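Local coordinates for glycosyl hydrolases family 31 family protein (Aspergillus niger, PDB 6DRU), which hydrolyses the terminal, non-reducing alpha-xylosyl residues of xyloglucan oligosaccharides, releasing alpha-xylose, as a member of glycoside hydrolase family 31, at residues A442-I447 and S467-G472; S323-V328 and I394-G399; Y593-Y598 and E710-G715. All coordinates share one frame; numbering follows the deposited sequence.

Contact 1: residues A442-I447 and S467-G472. With XYS (alpha-D-xylopyranose), chain N.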
loop_
_atom_site.group_PDB
_atom_site.type_symbol
_atom_site.label_atom_id
_atom_site.label_comp_id
_atom_site.label_asym_id
_atom_site.label_seq_id
_atom_site.Cartn_x
_atom_site.Cartn_y
_atom_site.Cartn_z
ATOM N N ALA A 442 9.299 -4.029 26.028
ATOM C CA ALA A 442 8.450 -3.177 26.851
ATOM C C ALA A 442 7.638 -3.975 27.859
ATOM O O ALA A 442 7.222 -3.415 28.880
ATOM C CB ALA A 442 7.516 -2.350 25.967
ATOM N N HIS A 443 7.397 -5.261 27.595
ATOM C CA HIS A 443 6.715 -6.098 28.577
ATOM C C HIS A 443 7.614 -6.373 29.777
ATOM O O HIS A 443 7.159 -6.314 30.925
ATOM C CB HIS A 443 6.256 -7.403 27.927
ATOM C CG HIS A 443 5.234 -8.151 28.725
ATOM N ND1 HIS A 443 4.143 -7.536 29.299
ATOM C CD2 HIS A 443 5.131 -9.464 29.038
ATOM C CE1 HIS A 443 3.414 -8.437 29.934
ATOM N NE2 HIS A 443 3.990 -9.615 29.787
ATOM N N GLN A 444 8.892 -6.685 29.531
ATOM C CA GLN A 444 9.855 -6.758 30.625
ATOM C C GLN A 444 9.918 -5.436 31.376
ATOM O O GLN A 444 9.967 -5.413 32.612
ATOM C CB GLN A 444 11.242 -7.120 30.090
ATOM C CG GLN A 444 11.328 -8.445 29.361
ATOM C CD GLN A 444 12.733 -8.735 28.867
ATOM O OE1 GLN A 444 13.156 -8.229 27.828
ATOM N NE2 GLN A 444 13.468 -9.546 29.616
ATOM N N GLN A 445 9.918 -4.324 30.636
ATOM C CA GLN A 445 9.989 -3.001 31.246
ATOM C C GLN A 445 8.811 -2.742 32.176
ATOM O O GLN A 445 8.961 -2.042 33.183
ATOM C CB GLN A 445 10.053 -1.938 30.146
ATOM C CG GLN A 445 10.035 -0.501 30.640
ATOM C CD GLN A 445 9.847 0.499 29.515
ATOM O OE1 GLN A 445 9.236 0.194 28.490
ATOM N NE2 GLN A 445 10.372 1.705 29.701
ATOM N N ALA A 446 7.637 -3.298 31.864
ATOM C CA ALA A 446 6.467 -3.076 32.707
ATOM C C ALA A 446 6.692 -3.585 34.127
ATOM O O ALA A 446 6.345 -2.902 35.098
ATOM C CB ALA A 446 5.240 -3.741 32.083
ATOM N N ILE A 447 7.281 -4.774 34.272
ATOM C CA ILE A 447 7.530 -5.306 35.611
ATOM C C ILE A 447 8.778 -4.685 36.217
ATOM O O ILE A 447 8.848 -4.491 37.437
ATOM C CB ILE A 447 7.622 -6.841 35.587
ATOM C CG1 ILE A 447 6.302 -7.447 35.131
ATOM C CG2 ILE A 447 7.976 -7.389 36.951
ATOM C CD1 ILE A 447 6.314 -7.825 33.697
ATOM N N SER A 467 11.958 -11.587 36.996
ATOM C CA SER A 467 10.878 -11.977 36.105
ATOM C C SER A 467 11.409 -12.999 35.110
ATOM O O SER A 467 12.593 -12.992 34.762
ATOM C CB SER A 467 10.284 -10.775 35.358
ATOM O OG SER A 467 11.174 -10.295 34.367
ATOM N N LEU A 468 10.527 -13.889 34.666
ATOM C CA LEU A 468 10.878 -14.945 33.723
ATOM C C LEU A 468 10.199 -14.633 32.396
ATOM O O LEU A 468 8.970 -14.699 32.289
ATOM C CB LEU A 468 10.461 -16.313 34.260
ATOM C CG LEU A 468 10.747 -17.546 33.402
ATOM C CD1 LEU A 468 12.232 -17.675 33.104
ATOM C CD2 LEU A 468 10.237 -18.795 34.098
ATOM N N SER A 469 11.000 -14.290 31.390
ATOM C CA SER A 469 10.501 -13.889 30.083
ATOM C C SER A 469 10.980 -14.861 29.014
ATOM O O SER A 469 12.055 -15.457 29.128
ATOM C CB SER A 469 10.957 -12.465 29.736
ATOM O OG SER A 469 10.741 -12.176 28.366
ATOM N N ARG A 470 10.171 -15.009 27.966
ATOM C CA ARG A 470 10.490 -15.879 26.841
ATOM C C ARG A 470 10.971 -15.112 25.618
ATOM O O ARG A 470 11.260 -15.729 24.589
ATOM C CB ARG A 470 9.269 -16.724 26.466
ATOM C CG ARG A 470 9.601 -18.091 25.896
ATOM C CD ARG A 470 8.335 -18.864 25.579
ATOM N NE ARG A 470 7.545 -18.218 24.538
ATOM C CZ ARG A 470 6.304 -18.569 24.221
ATOM N NH1 ARG A 470 5.708 -19.559 24.873
ATOM N NH2 ARG A 470 5.658 -17.927 23.258
ATOM N N SER A 471 11.057 -13.787 25.702
ATOM C CA SER A 471 11.462 -12.974 24.566
ATOM C C SER A 471 12.089 -11.685 25.081
ATOM O O SER A 471 12.104 -11.411 26.283
ATOM C CB SER A 471 10.275 -12.686 23.641
ATOM O OG SER A 471 10.703 -12.131 22.410
ATOM N N GLY A 472 12.604 -10.895 24.149
ATOM C CA GLY A 472 13.267 -9.658 24.507
ATOM C C GLY A 472 13.827 -9.007 23.268
ATOM O O GLY A 472 13.405 -9.315 22.151
HETATM C C1 XYS N . 3.883 -21.783 27.248
HETATM C C2 XYS N . 5.189 -21.732 28.007
HETATM C C3 XYS N . 5.242 -22.891 28.976
HETATM C C4 XYS N . 4.001 -22.887 29.842
HETATM C C5 XYS N . 2.773 -22.822 28.960
HETATM O O1 XYS N . 3.793 -23.007 26.557
HETATM O O2 XYS N . 6.266 -21.811 27.104
HETATM O O3 XYS N . 6.386 -22.778 29.790
HETATM O O4 XYS N . 3.963 -24.066 30.610
HETATM O O5 XYS N . 2.814 -21.663 28.156
HETATM O O HOH W 1 11.401 -7.546 33.855
#
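Gln444 reaches from its helix across Ser469 to Gly472, its chain extended beyond CG. NE2 passes 3.9 Å from CB of Ser469, while OE1 meets CA of Gly472 at 3.6 Å. The amide finds its polar partners beyond this pair of segments, in Ser481 and Ser476. One turn on, Ile447 CG2 touches Ser467 CB at 4.4 Å. Between strand and helix sits a water that donates to Gln444 O (2.9 Å) and is hydrogen-bonded to Ser467 OG (2.8 Å), which also bonds Ser481 OG. Here the helix layer of the GH31 (beta/alpha)8 barrel packs on its wall: helix 439-455 lies against strand 467-469, which runs parallel to its neighbours 391-394 and 481-484. Ser467 and Ser469 point to the helix, whereas Leu468 turns the other way, onto Trp393 and Trp484. At the strand end, Ser469 OG donates to Ser471 O at 2.6 Å, on a lone pair in the carbonyl plane, and closes the turn around Arg470. The Arg470 side chain bends at chi3, and NH1 donates to O2 of the bound xylose at 3.2 Å, the oxygen lying at the edge of the guanidinium. Asp398 holds NH2 through a salt bridge.

Contact 2: residues S323-V328 and I394-G399. With XYS (alpha-D-xylopyranose), chain N; BGC (beta-D-glucopyranose), chain F.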
loop_
_atom_site.group_PDB
_atom_site.type_symbol
_atom_site.label_atom_id
_atom_site.label_comp_id
_atom_site.label_asym_id
_atom_site.label_seq_id
_atom_site.Cartn_x
_atom_site.Cartn_y
_atom_site.Cartn_z
ATOM N N SER A 323 2.397 -16.913 36.851
ATOM C CA SER A 323 2.375 -16.719 35.409
ATOM C C SER A 323 1.269 -15.756 35.001
ATOM O O SER A 323 0.202 -15.702 35.619
ATOM C CB SER A 323 2.180 -18.056 34.689
ATOM O OG SER A 323 1.843 -17.862 33.325
ATOM N N LEU A 324 1.536 -14.993 33.943
ATOM C CA LEU A 324 0.533 -14.120 33.349
ATOM C C LEU A 324 0.758 -14.062 31.845
ATOM O O LEU A 324 1.901 -14.044 31.379
ATOM C CB LEU A 324 0.573 -12.709 33.949
ATOM C CG LEU A 324 1.843 -11.876 33.757
ATOM C CD1 LEU A 324 1.492 -10.425 33.477
ATOM C CD2 LEU A 324 2.734 -11.981 34.981
ATOM N N TRP A 325 -0.337 -14.049 31.094
ATOM C CA TRP A 325 -0.308 -13.899 29.650
ATOM C C TRP A 325 -0.776 -12.502 29.253
ATOM O O TRP A 325 -1.562 -11.878 29.973
ATOM C CB TRP A 325 -1.195 -14.941 28.960
ATOM C CG TRP A 325 -0.547 -16.277 28.785
ATOM C CD1 TRP A 325 0.437 -16.821 29.555
ATOM C CD2 TRP A 325 -0.840 -17.242 27.767
ATOM N NE1 TRP A 325 0.774 -18.066 29.082
ATOM C CE2 TRP A 325 0.003 -18.348 27.984
ATOM C CE3 TRP A 325 -1.736 -17.277 26.694
ATOM C CZ2 TRP A 325 -0.024 -19.477 27.169
ATOM C CZ3 TRP A 325 -1.760 -18.398 25.886
ATOM C CH2 TRP A 325 -0.909 -19.482 26.127
ATOM N N PRO A 326 -0.307 -11.978 28.117
ATOM C CA PRO A 326 -0.731 -10.642 27.682
ATOM C C PRO A 326 -2.103 -10.608 27.028
ATOM O O PRO A 326 -2.558 -9.523 26.646
ATOM C CB PRO A 326 0.363 -10.254 26.678
ATOM C CG PRO A 326 0.781 -11.555 26.084
ATOM C CD PRO A 326 0.672 -12.577 27.190
ATOM N N SER A 327 -2.772 -11.748 26.900
ATOM C CA SER A 327 -4.050 -11.810 26.209
ATOM C C SER A 327 -5.184 -11.343 27.111
ATOM O O SER A 327 -5.176 -11.562 28.327
ATOM C CB SER A 327 -4.326 -13.236 25.726
ATOM O OG SER A 327 -4.238 -14.158 26.796
ATOM N N VAL A 328 -6.174 -10.696 26.497
ATOM C CA VAL A 328 -7.371 -10.239 27.189
ATOM C C VAL A 328 -8.585 -10.705 26.402
ATOM O O VAL A 328 -8.656 -10.503 25.186
ATOM C CB VAL A 328 -7.392 -8.706 27.345
ATOM C CG1 VAL A 328 -8.680 -8.258 28.021
ATOM C CG2 VAL A 328 -6.176 -8.231 28.125
ATOM N N ILE A 394 6.324 -13.813 32.833
ATOM C CA ILE A 394 5.666 -13.121 31.723
ATOM C C ILE A 394 5.854 -13.977 30.475
ATOM O O ILE A 394 6.802 -13.813 29.706
ATOM C CB ILE A 394 6.180 -11.698 31.551
ATOM C CG1 ILE A 394 7.679 -11.628 31.854
ATOM C CG2 ILE A 394 5.386 -10.788 32.447
ATOM C CD1 ILE A 394 8.288 -10.258 31.637
ATOM N N ASP A 395 4.918 -14.891 30.270
ATOM C CA ASP A 395 4.995 -15.905 29.235
ATOM C C ASP A 395 4.196 -15.473 28.011
ATOM O O ASP A 395 3.250 -14.688 28.112
ATOM C CB ASP A 395 4.467 -17.233 29.783
ATOM C CG ASP A 395 4.575 -18.367 28.792
ATOM O OD1 ASP A 395 3.618 -19.166 28.716
ATOM O OD2 ASP A 395 5.595 -18.446 28.076
ATOM N N GLN A 396 4.608 -15.978 26.847
ATOM C CA GLN A 396 3.833 -15.859 25.609
ATOM C C GLN A 396 3.635 -14.405 25.191
ATOM O O GLN A 396 2.573 -14.023 24.693
ATOM C CB GLN A 396 2.486 -16.572 25.738
ATOM C CG GLN A 396 2.609 -18.075 25.698
ATOM C CD GLN A 396 2.229 -18.646 24.353
ATOM O OE1 GLN A 396 1.167 -18.338 23.819
ATOM N NE2 GLN A 396 3.098 -19.478 23.794
ATOM N N ALA A 397 4.665 -13.585 25.384
ATOM C CA ALA A 397 4.616 -12.168 25.043
ATOM C C ALA A 397 5.576 -11.834 23.902
ATOM O O ALA A 397 6.283 -10.825 23.939
ATOM C CB ALA A 397 4.921 -11.308 26.265
ATOM N N ASP A 398 5.598 -12.680 22.869
ATOM C CA ASP A 398 6.496 -12.447 21.743
ATOM C C ASP A 398 6.087 -11.222 20.936
ATOM O O ASP A 398 6.950 -10.534 20.377
ATOM C CB ASP A 398 6.545 -13.685 20.845
ATOM C CG ASP A 398 7.161 -14.890 21.541
ATOM O OD1 ASP A 398 6.461 -15.540 22.349
ATOM O OD2 ASP A 398 8.347 -15.188 21.280
ATOM N N GLY A 399 4.801 -10.930 20.869
ATOM C CA GLY A 399 4.320 -9.779 20.138
ATOM C C GLY A 399 3.592 -10.184 18.868
ATOM O O GLY A 399 3.936 -11.173 18.206
HETATM C C1 XYS N . 3.883 -21.783 27.248
HETATM C C2 XYS N . 5.189 -21.732 28.007
HETATM C C3 XYS N . 5.242 -22.891 28.976
HETATM C C4 XYS N . 4.001 -22.887 29.842
HETATM C C5 XYS N . 2.773 -22.822 28.960
HETATM O O1 XYS N . 3.793 -23.007 26.557
HETATM O O2 XYS N . 6.266 -21.811 27.104
HETATM O O3 XYS N . 6.386 -22.778 29.790
HETATM O O4 XYS N . 3.963 -24.066 30.610
HETATM O O5 XYS N . 2.814 -21.663 28.156
HETATM C C2 BGC F . 0.443 -25.090 21.539
HETATM C C3 BGC F . 0.929 -23.687 21.421
HETATM C C4 BGC F . 0.672 -22.936 22.741
HETATM C C5 BGC F . 1.216 -23.722 23.901
HETATM C C6 BGC F . 0.841 -23.034 25.207
HETATM C C1 BGC F . 1.115 -25.716 22.733
HETATM O O2 BGC F . 0.761 -25.837 20.344
HETATM O O3 BGC F . 0.265 -23.063 20.384
HETATM O O4 BGC F . 1.305 -21.677 22.703
HETATM O O5 BGC F . 0.674 -25.028 23.905
HETATM O O6 BGC F . 0.976 -23.944 26.278
HETATM O O HOH W 2 3.216 -19.658 31.512
HETATM O O HOH W 3 3.206 -12.182 29.727
#
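Gln396, Trp325 and Asp395 bury nearly equal surface here, and the other two both lie alongside the indole of Trp325. Gln396 lays its CG over the six-membered ring, 3.7 Å from the centroid and 28° off the normal, a CH-pi contact shifted toward the rim. Asp395 has its carboxylate plane turned 70° from the ring; NE1 of Trp325 gives OD1 a weak hydrogen bond of 3.1 Å, bent to 130°. OD1 of Asp395 also lies 2.7 Å from the ring oxygen O5 of the bound xylose. A water joins OD1 to Ser323 OG. These residues sit at the C-terminal ends of neighbouring parallel strands of the TIM barrel, where Leu324 bridges Ile394 and catalytic residues of this fold gather: Asp395 is an active-site residue, probably the nucleophile as in other GH31 enzymes, with Asp487 as proton donor. Tyr286 and Trp357 meet the Trp325 ring as well. Between the two backbones a second water donates both to Leu324 O (2.8 Å) and to Asp395 O (3.0 Å). Pro326 packs its CG against Gln396 O at 3.4 Å, and Leu324 CD2 rests 3.9 Å from Ile394 CG2.

Contact 3: residues Y593-Y598 and E710-G715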
loop_
_atom_site.group_PDB
_atom_site.type_symbol
_atom_site.label_atom_id
_atom_site.label_comp_id
_atom_site.label_asym_id
_atom_site.label_seq_id
_atom_site.Cartn_x
_atom_site.Cartn_y
_atom_site.Cartn_z
ATOM N N TYR A 593 23.767 -25.284 45.223
ATOM C CA TYR A 593 23.945 -24.386 46.359
ATOM C C TYR A 593 25.404 -24.297 46.783
ATOM O O TYR A 593 25.827 -23.272 47.327
ATOM C CB TYR A 593 23.077 -24.837 47.534
ATOM C CG TYR A 593 21.600 -24.610 47.313
ATOM C CD1 TYR A 593 21.052 -23.340 47.428
ATOM C CD2 TYR A 593 20.755 -25.662 46.989
ATOM C CE1 TYR A 593 19.705 -23.122 47.225
ATOM C CE2 TYR A 593 19.405 -25.455 46.782
ATOM C CZ TYR A 593 18.885 -24.181 46.903
ATOM O OH TYR A 593 17.541 -23.963 46.701
ATOM N N GLN A 594 26.186 -25.353 46.544
ATOM C CA GLN A 594 27.607 -25.308 46.873
ATOM C C GLN A 594 28.364 -24.358 45.954
ATOM O O GLN A 594 29.399 -23.809 46.347
ATOM C CB GLN A 594 28.207 -26.712 46.804
ATOM C CG GLN A 594 29.591 -26.830 47.424
ATOM C CD GLN A 594 30.141 -28.241 47.353
ATOM O OE1 GLN A 594 29.463 -29.163 46.896
ATOM N NE2 GLN A 594 31.375 -28.418 47.809
ATOM N N LEU A 595 27.862 -24.147 44.738
ATOM C CA LEU A 595 28.460 -23.222 43.788
ATOM C C LEU A 595 27.959 -21.792 43.969
ATOM O O LEU A 595 28.151 -20.962 43.073
ATOM C CB LEU A 595 28.191 -23.692 42.355
ATOM C CG LEU A 595 28.896 -24.971 41.901
ATOM C CD1 LEU A 595 28.120 -25.646 40.777
ATOM C CD2 LEU A 595 30.325 -24.673 41.467
ATOM N N GLY A 596 27.323 -21.491 45.106
ATOM C CA GLY A 596 26.710 -20.184 45.284
ATOM C C GLY A 596 27.706 -19.039 45.250
ATOM O O GLY A 596 27.443 -17.994 44.651
ATOM N N ALA A 597 28.861 -19.218 45.898
ATOM C CA ALA A 597 29.883 -18.177 45.872
ATOM C C ALA A 597 30.411 -17.964 44.460
ATOM O O ALA A 597 30.630 -16.824 44.033
ATOM C CB ALA A 597 31.023 -18.534 46.826
ATOM N N TYR A 598 30.628 -19.055 43.722
ATOM C CA TYR A 598 31.076 -18.946 42.337
ATOM C C TYR A 598 30.017 -18.281 41.467
ATOM O O TYR A 598 30.338 -17.447 40.612
ATOM C CB TYR A 598 31.420 -20.335 41.804
ATOM C CG TYR A 598 32.064 -20.357 40.439
ATOM C CD1 TYR A 598 33.383 -19.957 40.264
ATOM C CD2 TYR A 598 31.362 -20.804 39.329
ATOM C CE1 TYR A 598 33.978 -19.989 39.019
ATOM C CE2 TYR A 598 31.948 -20.839 38.080
ATOM C CZ TYR A 598 33.255 -20.431 37.931
ATOM O OH TYR A 598 33.843 -20.467 36.688
ATOM N N GLU A 710 39.015 -25.673 45.234
ATOM C CA GLU A 710 38.674 -24.956 46.452
ATOM C C GLU A 710 38.722 -23.446 46.253
ATOM O O GLU A 710 38.050 -22.713 46.987
ATOM C CB GLU A 710 39.600 -25.407 47.587
ATOM C CG GLU A 710 39.318 -24.776 48.941
ATOM C CD GLU A 710 40.235 -23.616 49.249
ATOM O OE1 GLU A 710 41.031 -23.230 48.366
ATOM O OE2 GLU A 710 40.160 -23.096 50.383
ATOM N N GLU A 711 39.479 -22.965 45.261
ATOM C CA GLU A 711 39.500 -21.534 44.972
ATOM C C GLU A 711 38.254 -21.102 44.212
ATOM O O GLU A 711 37.668 -20.058 44.519
ATOM C CB GLU A 711 40.729 -21.161 44.147
ATOM C CG GLU A 711 41.963 -21.988 44.396
ATOM C CD GLU A 711 43.054 -21.679 43.389
ATOM O OE1 GLU A 711 43.755 -20.659 43.558
ATOM O OE2 GLU A 711 43.192 -22.444 42.411
ATOM N N LEU A 712 37.842 -21.885 43.211
ATOM C CA LEU A 712 36.643 -21.535 42.458
ATOM C C LEU A 712 35.399 -21.622 43.328
ATOM O O LEU A 712 34.469 -20.825 43.159
ATOM C CB LEU A 712 36.522 -22.425 41.215
ATOM C CG LEU A 712 35.928 -23.835 41.273
ATOM C CD1 LEU A 712 34.421 -23.819 41.056
ATOM C CD2 LEU A 712 36.605 -24.729 40.246
ATOM N N LEU A 713 35.367 -22.565 44.273
ATOM C CA LEU A 713 34.270 -22.617 45.229
ATOM C C LEU A 713 34.291 -21.434 46.187
ATOM O O LEU A 713 33.274 -21.155 46.830
ATOM C CB LEU A 713 34.318 -23.930 46.012
ATOM C CG LEU A 713 33.315 -25.016 45.620
ATOM C CD1 LEU A 713 33.453 -25.387 44.156
ATOM C CD2 LEU A 713 33.491 -26.242 46.499
ATOM N N SER A 714 35.426 -20.734 46.296
ATOM C CA SER A 714 35.518 -19.562 47.157
ATOM C C SER A 714 34.977 -18.301 46.494
ATOM O O SER A 714 34.603 -17.360 47.202
ATOM C CB SER A 714 36.970 -19.324 47.578
ATOM O OG SER A 714 37.685 -18.659 46.551
ATOM N N GLY A 715 34.924 -18.263 45.161
ATOM C CA GLY A 715 34.462 -17.119 44.417
ATOM C C GLY A 715 35.564 -16.192 43.933
ATOM O O GLY A 715 35.370 -15.486 42.935
#
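The hydroxyl of Tyr598, whose ring packs on Leu712, is gripped by Phe645 O and Arg648 N, with a weaker bond from Leu649 N. With its far end fixed in this way, the ring offers one face to CD1 of Leu712, which stands 4.3 Å from the centroid and 18° off the normal, displaced toward the rim. CD1 of Tyr598 also comes 3.2 Å from O of Leu712. Leu595, at the break between helices 582-594 and 596-609, sends its CD2 to CD1 of Leu712 and to CD1 of Leu713, at 4.2 Å in each case. Leu713 buries the most surface of all; its other branch, CD2, lies against the amide end of Gln594, which comes from an extended chain. Ala597 points its CB at the backbone, 3.5 Å from Leu713 O. Nearby, Glu711 O accepts from Ser714 N at 2.9 Å, and Gly715, with a positive phi of 96°, brings its CA to 3.9 Å from Ala597 O. The two helices thus meet the C-terminal tail beside the C-terminal beta domain, whose strands 643-645 and 649-651, with the turn between them, hold Tyr598. No hydrogen bond or salt bridge crosses between the two segments: apolar side chains and backbone contacts join them, and a polar tie to helix 596-609 comes just beyond, from Ser601 OG to Gly715 O.

Contacts 1 and 2 lie deep in the barrel, their centres 9 Å apart, and share the barrel sheet, in which strands 319-328, 391-394 and 467-469 run parallel, and one bound xylose. They also touch directly: Arg470 of contact 1 makes a weak, long ion pair with Asp395 of contact 2, and Ile394 packs on His443 of helix 439-455. Contact 2 works at the strand ends, with carboxylate, indole and sugar; contact 1 ties that wall to the helix layer, with serines, an amide and a water, while Arg470 reaches the sugar. Contact 3 is a partly exposed join some 30 Å from contact 1 and 36 Å from contact 2, centre to centre. Leucines and a tyrosine face dominate there, and no bound xylose takes part.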